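Local coordinates for protein polyprenyl synthetase (PDB 6KD7) that probably condenses isoprenyl diphosphates into longer chains as a magnesium-dependent geranylgeranyl pyrophosphate synthase, at residues T9-E14 with G39-P44; K16-A21 with A64-E69. All coordinates share one frame; numbering follows the deposited sequence.

Contact 1: residues T9-E14 with G39-P44; sequences TTFLEE and GKRLRP. With PPV (pyrophosphate), chain B.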
loop_
_atom_site.group_PDB
_atom_site.type_symbol
_atom_site.label_atom_id
_atom_site.label_comp_id
_atom_site.label_asym_id
_atom_site.label_seq_id
_atom_site.Cartn_x
_atom_site.Cartn_y
_atom_site.Cartn_z
ATOM N N THR A 9 -8.810 34.703 31.481
ATOM C CA THR A 9 -9.057 33.875 32.680
ATOM C C THR A 9 -10.564 33.631 32.783
ATOM O O THR A 9 -10.968 32.470 33.018
ATOM C CB THR A 9 -8.396 34.515 33.920
ATOM O OG1 THR A 9 -6.977 34.515 33.736
ATOM C CG2 THR A 9 -8.715 33.781 35.203
ATOM N N THR A 10 -11.366 34.688 32.662
ATOM C CA THR A 10 -12.850 34.614 32.672
ATOM C C THR A 10 -13.292 33.703 31.508
ATOM O O THR A 10 -14.145 32.833 31.717
ATOM C CB THR A 10 -13.493 35.986 32.447
ATOM O OG1 THR A 10 -12.788 36.976 33.195
ATOM C CG2 THR A 10 -14.978 35.997 32.753
ATOM N N PHE A 11 -12.714 33.910 30.324
ATOM C CA PHE A 11 -13.084 33.150 29.103
ATOM C C PHE A 11 -12.905 31.654 29.344
ATOM O O PHE A 11 -13.894 30.933 29.087
ATOM C CB PHE A 11 -12.299 33.591 27.887
ATOM C CG PHE A 11 -12.624 32.754 26.685
ATOM C CD1 PHE A 11 -13.797 32.964 25.980
ATOM C CD2 PHE A 11 -11.762 31.755 26.270
ATOM C CE1 PHE A 11 -14.103 32.173 24.885
ATOM C CE2 PHE A 11 -12.077 30.969 25.176
ATOM C CZ PHE A 11 -13.245 31.173 24.488
ATOM N N LEU A 12 -11.788 31.217 29.939
ATOM C CA LEU A 12 -11.484 29.768 30.106
ATOM C C LEU A 12 -12.386 29.180 31.172
ATOM O O LEU A 12 -12.804 28.019 31.013
ATOM C CB LEU A 12 -9.999 29.557 30.394
ATOM C CG LEU A 12 -9.077 29.938 29.225
ATOM C CD1 LEU A 12 -7.605 29.734 29.592
ATOM C CD2 LEU A 12 -9.414 29.164 27.938
ATOM N N GLU A 13 -12.794 29.978 32.144
ATOM C CA GLU A 13 -13.791 29.531 33.149
ATOM C C GLU A 13 -15.142 29.306 32.458
ATOM O O GLU A 13 -15.770 28.266 32.706
ATOM C CB GLU A 13 -13.932 30.561 34.271
ATOM C CG GLU A 13 -12.859 30.427 35.346
ATOM C CD GLU A 13 -12.575 31.714 36.109
ATOM O OE1 GLU A 13 -13.407 32.640 36.035
ATOM O OE2 GLU A 13 -11.506 31.804 36.745
ATOM N N GLU A 14 -15.587 30.279 31.670
ATOM C CA GLU A 14 -16.923 30.262 31.024
ATOM C C GLU A 14 -16.961 29.159 29.936
ATOM O O GLU A 14 -17.974 28.425 29.885
ATOM C CB GLU A 14 -17.217 31.687 30.566
ATOM C CG GLU A 14 -17.487 32.626 31.736
ATOM C CD GLU A 14 -18.583 32.115 32.659
ATOM O OE1 GLU A 14 -18.284 31.916 33.821
ATOM O OE2 GLU A 14 -19.710 31.844 32.189
ATOM N N GLY A 39 -2.922 28.211 24.168
ATOM C CA GLY A 39 -2.587 29.404 23.366
ATOM C C GLY A 39 -3.353 30.675 23.760
ATOM O O GLY A 39 -3.973 30.743 24.849
ATOM N N LYS A 40 -3.325 31.650 22.852
ATOM C CA LYS A 40 -3.668 33.065 23.118
ATOM C C LYS A 40 -5.183 33.285 23.045
ATOM O O LYS A 40 -5.594 34.216 23.697
ATOM C CB LYS A 40 -2.893 33.999 22.179
ATOM C CG LYS A 40 -1.516 34.446 22.700
ATOM C CD LYS A 40 -0.695 35.335 21.741
ATOM C CE LYS A 40 -1.520 36.288 20.880
ATOM N NZ LYS A 40 -1.970 35.690 19.590
ATOM N N ARG A 41 -5.963 32.435 22.366
ATOM C CA ARG A 41 -7.434 32.606 22.172
ATOM C C ARG A 41 -7.739 34.019 21.683
ATOM O O ARG A 41 -8.680 34.627 22.207
ATOM C CB ARG A 41 -8.222 32.509 23.483
ATOM C CG ARG A 41 -7.847 31.340 24.367
ATOM C CD ARG A 41 -8.284 30.027 23.792
ATOM N NE ARG A 41 -7.806 28.904 24.572
ATOM C CZ ARG A 41 -8.303 27.674 24.481
ATOM N NH1 ARG A 41 -9.259 27.380 23.607
ATOM N NH2 ARG A 41 -7.812 26.734 25.251
ATOM N N LEU A 42 -6.915 34.557 20.794
ATOM C CA LEU A 42 -7.064 35.902 20.197
ATOM C C LEU A 42 -8.516 36.115 19.772
ATOM O O LEU A 42 -9.069 37.206 20.030
ATOM C CB LEU A 42 -6.120 35.995 18.993
ATOM C CG LEU A 42 -6.394 37.074 17.940
ATOM C CD1 LEU A 42 -5.819 38.404 18.402
ATOM C CD2 LEU A 42 -5.805 36.719 16.558
ATOM N N ARG A 43 -9.108 35.185 19.029
ATOM C CA ARG A 43 -10.389 35.494 18.330
ATOM C C ARG A 43 -11.504 35.735 19.342
ATOM O O ARG A 43 -12.134 36.776 19.346
ATOM C CB ARG A 43 -10.650 34.402 17.298
ATOM C CG ARG A 43 -9.709 34.498 16.104
ATOM C CD ARG A 43 -9.846 33.255 15.258
ATOM N NE ARG A 43 -8.880 33.311 14.189
ATOM C CZ ARG A 43 -7.626 33.053 14.397
ATOM N NH1 ARG A 43 -6.776 33.101 13.413
ATOM N NH2 ARG A 43 -7.209 32.713 15.595
ATOM N N PRO A 44 -11.767 34.837 20.300
ATOM C CA PRO A 44 -12.818 35.097 21.270
ATOM C C PRO A 44 -12.578 36.393 22.068
ATOM O O PRO A 44 -13.511 37.060 22.347
ATOM C CB PRO A 44 -12.810 33.856 22.166
ATOM C CG PRO A 44 -11.515 33.157 21.860
ATOM C CD PRO A 44 -11.148 33.542 20.449
HETATM O O11 PPV B . -2.650 30.841 14.637
HETATM P P1 PPV B . -3.724 31.426 15.487
HETATM O O21 PPV B . -4.637 32.285 14.698
HETATM O O31 PPV B . -3.167 32.142 16.670
HETATM O OPP PPV B . -4.663 30.194 16.042
HETATM P P2 PPV B . -4.633 29.066 17.221
HETATM O O12 PPV B . -3.695 28.007 16.773
HETATM O O22 PPV B . -4.133 29.766 18.450
HETATM O O32 PPV B . -6.014 28.543 17.409
#

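Contact 2: residues K16-A21 with A64-E69; sequences KSKVTA and AAIAVE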
loop_
_atom_site.group_PDB
_atom_site.type_symbol
_atom_site.label_atom_id
_atom_site.label_comp_id
_atom_site.label_asym_id
_atom_site.label_seq_id
_atom_site.Cartn_x
_atom_site.Cartn_y
_atom_site.Cartn_z
ATOM N N LYS A 16 -15.303 26.258 30.058
ATOM C CA LYS A 16 -15.488 24.969 30.761
ATOM C C LYS A 16 -16.951 24.848 31.186
ATOM O O LYS A 16 -17.510 23.762 31.059
ATOM C CB LYS A 16 -14.552 24.910 31.969
ATOM C CG LYS A 16 -14.913 23.862 33.009
ATOM C CD LYS A 16 -13.729 23.316 33.773
ATOM C CE LYS A 16 -12.949 22.256 33.019
ATOM N NZ LYS A 16 -13.779 21.073 32.689
ATOM N N SER A 17 -17.525 25.936 31.674
ATOM C CA SER A 17 -18.936 25.968 32.127
ATOM C C SER A 17 -19.963 25.815 30.991
ATOM O O SER A 17 -20.995 25.202 31.241
ATOM C CB SER A 17 -19.188 27.178 32.987
ATOM O OG SER A 17 -20.534 27.592 32.920
ATOM N N LYS A 18 -19.726 26.394 29.811
ATOM C CA LYS A 18 -20.761 26.381 28.737
ATOM C C LYS A 18 -20.588 25.286 27.681
ATOM O O LYS A 18 -21.462 25.190 26.819
ATOM C CB LYS A 18 -20.873 27.759 28.084
ATOM C CG LYS A 18 -21.898 28.674 28.731
ATOM C CD LYS A 18 -21.464 30.114 28.745
ATOM C CE LYS A 18 -22.210 30.962 29.753
ATOM N NZ LYS A 18 -21.673 32.341 29.784
ATOM N N VAL A 19 -19.481 24.546 27.684
ATOM C CA VAL A 19 -19.344 23.420 26.714
ATOM C C VAL A 19 -19.306 22.161 27.568
ATOM O O VAL A 19 -18.226 21.781 27.983
ATOM C CB VAL A 19 -18.084 23.545 25.843
ATOM C CG1 VAL A 19 -17.915 22.348 24.927
ATOM C CG2 VAL A 19 -18.082 24.834 25.051
ATOM N N THR A 20 -20.469 21.560 27.790
ATOM C CA THR A 20 -20.592 20.441 28.753
ATOM C C THR A 20 -21.056 19.123 28.125
ATOM O O THR A 20 -21.146 18.159 28.874
ATOM C CB THR A 20 -21.534 20.877 29.876
ATOM O OG1 THR A 20 -22.769 21.245 29.267
ATOM C CG2 THR A 20 -20.992 22.061 30.642
ATOM N N ALA A 21 -21.325 19.068 26.823
ATOM C CA ALA A 21 -21.797 17.785 26.261
ATOM C C ALA A 21 -20.708 16.730 26.465
ATOM O O ALA A 21 -19.565 17.036 26.181
ATOM C CB ALA A 21 -22.100 17.964 24.801
ATOM N N ALA A 64 -21.259 34.360 22.638
ATOM C CA ALA A 64 -20.825 34.666 21.269
ATOM C C ALA A 64 -19.306 34.483 21.116
ATOM O O ALA A 64 -18.854 34.059 20.019
ATOM C CB ALA A 64 -21.195 36.058 20.888
ATOM N N ALA A 65 -18.533 34.912 22.105
ATOM C CA ALA A 65 -17.064 34.729 22.154
ATOM C C ALA A 65 -16.748 33.222 22.087
ATOM O O ALA A 65 -15.907 32.820 21.299
ATOM C CB ALA A 65 -16.508 35.321 23.436
ATOM N N ILE A 66 -17.435 32.430 22.876
ATOM C CA ILE A 66 -17.249 30.969 22.880
ATOM C C ILE A 66 -17.661 30.400 21.513
ATOM O O ILE A 66 -16.915 29.530 21.018
ATOM C CB ILE A 66 -18.016 30.355 24.035
ATOM C CG1 ILE A 66 -17.413 30.846 25.352
ATOM C CG2 ILE A 66 -18.016 28.827 23.927
ATOM C CD1 ILE A 66 -18.180 30.380 26.583
ATOM N N ALA A 67 -18.718 30.912 20.865
ATOM C CA ALA A 67 -19.107 30.449 19.510
ATOM C C ALA A 67 -17.915 30.641 18.564
ATOM O O ALA A 67 -17.635 29.778 17.711
ATOM C CB ALA A 67 -20.302 31.202 18.960
ATOM N N VAL A 68 -17.322 31.813 18.626
ATOM C CA VAL A 68 -16.190 32.162 17.752
ATOM C C VAL A 68 -15.073 31.112 17.926
ATOM O O VAL A 68 -14.546 30.655 16.922
ATOM C CB VAL A 68 -15.729 33.587 18.039
ATOM C CG1 VAL A 68 -14.317 33.845 17.568
ATOM C CG2 VAL A 68 -16.671 34.559 17.390
ATOM N N GLU A 69 -14.716 30.780 19.152
ATOM C CA GLU A 69 -13.615 29.851 19.452
ATOM C C GLU A 69 -14.039 28.449 19.000
ATOM O O GLU A 69 -13.175 27.714 18.501
ATOM C CB GLU A 69 -13.271 29.879 20.943
ATOM C CG GLU A 69 -12.167 28.899 21.380
ATOM C CD GLU A 69 -10.771 29.310 20.923
ATOM O OE1 GLU A 69 -10.620 30.307 20.180
ATOM O OE2 GLU A 69 -9.843 28.621 21.320
#

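Contact 1: residues T9-E14 with G39-P44
Oxygen O21 of the bound pyrophosphate is gripped twice by one side chain: Arg43 NH1 donates to it at 2.6 Å and Arg43 NH2 to the same O21 at 2.8 Å. The oxygen lies at the edge of the guanidinium, near its plane, and neither bond is quite straight (146° and 138°), as expected when two N-H groups converge on a single atom. The Arg43 chain reaches there extended from CG to NE, while Leu42 CD2 lies above one face of its guanidinium, displaced toward the rim. Lys40 to Pro44 belong to the GGKRLRP signature of the FPP/GGPP synthase family, whose all-helical fold probably uses this loop and the first turn of the helix after it to hold a diphosphate; His72 and Arg88 help line the same pocket. Behind the signature, helix 4-18 packs on Pro44 through Phe11. With CG anti to the backbone N (chi1 176°), the Phe11 ring extends to the proline, and Pro44 CG sits over one ring face, 4.2 Å from the centroid, in a CH-pi contact. Pro44 CB comes to 3.4 Å from Phe11 CE1. Arg41 CD meets the ring obliquely at CE2. Replacing Phe11 with an alanine would probably open a gap beside Pro44 and leave Arg41 CD without the ring it leans on. One helical residue on, Leu12 CD2 lies over a face of the Arg41 guanidinium, 3.7 Å from Arg41 NE. Arg41, at the N-cap position of helix 42-54, turns NH1 to a salt bridge with Glu69 and NH2 to the carbonyl of Leu35.

Contact 2: residues K16-A21 with A64-E69
Ile66 meets Lys18 and Val19 with two different branches, each at its own angle. Against Lys18 the crossing is close to perpendicular: the end of the isoleucine, CD1, abuts the flank of the aliphatic chain, 3.9 Å from Lys18 CD and 4.0 Å from Lys18 CB. Against Val19 the side chains instead run past each other in opposite directions, and the meeting is methyl to methyl, Val19 CG2 to Ile66 CG2 at 4.1 Å. The isoleucine torsions explain this division of labour. Its CG1 stands anti to the carbonyl carbon (chi1 -65°) and chi2 is extended, which carries CD1 out to the lysine; the shorter CG2 branch is left to meet the valine. No hydrogen bond crosses between the segments, and the distances are those of ordinary van der Waals contact. The lysine keeps its hydrocarbon part for Ile66 and sends its charge elsewhere: the chain bends at chi2, and NZ forms a salt bridge with Glu14, one helical turn back. Val19 is the first residue to leave helical geometry at the end of helix 4-18, so Ile66 packs where that helix gives way to the following loop. Ile66 also touches Phe11 and Leu15 of helix 4-18, as well as Leu117. Other residues of its helix, 58-82, look to different neighbours: Ala65 packs on Leu48 of helix 42-54, and Ala64 and Val68 pack on Met179 of helix 158-183.

Contacts 1 and 2 both hang on helix 4-18, the first from its middle and the second from its C-terminal end, and their centres lie about 10 Å apart. Helix 58-82 stitches them together. Glu69 OE2 of contact 2 pairs with Arg41 NH1 of contact 1 at 2.7 Å, while Glu69 OE1 lies 3.3 Å from Pro44 CD. An apolar joint is added where Phe11 CE1 packs 3.6 Å from Ile66 CG1. Only contact 1 reaches the pyrophosphate directly, through Arg43; the side chain of Ile66 is about 14 Å from that ligand. Helix 58-82 nevertheless supplies His72 and Leu76 to the same pocket.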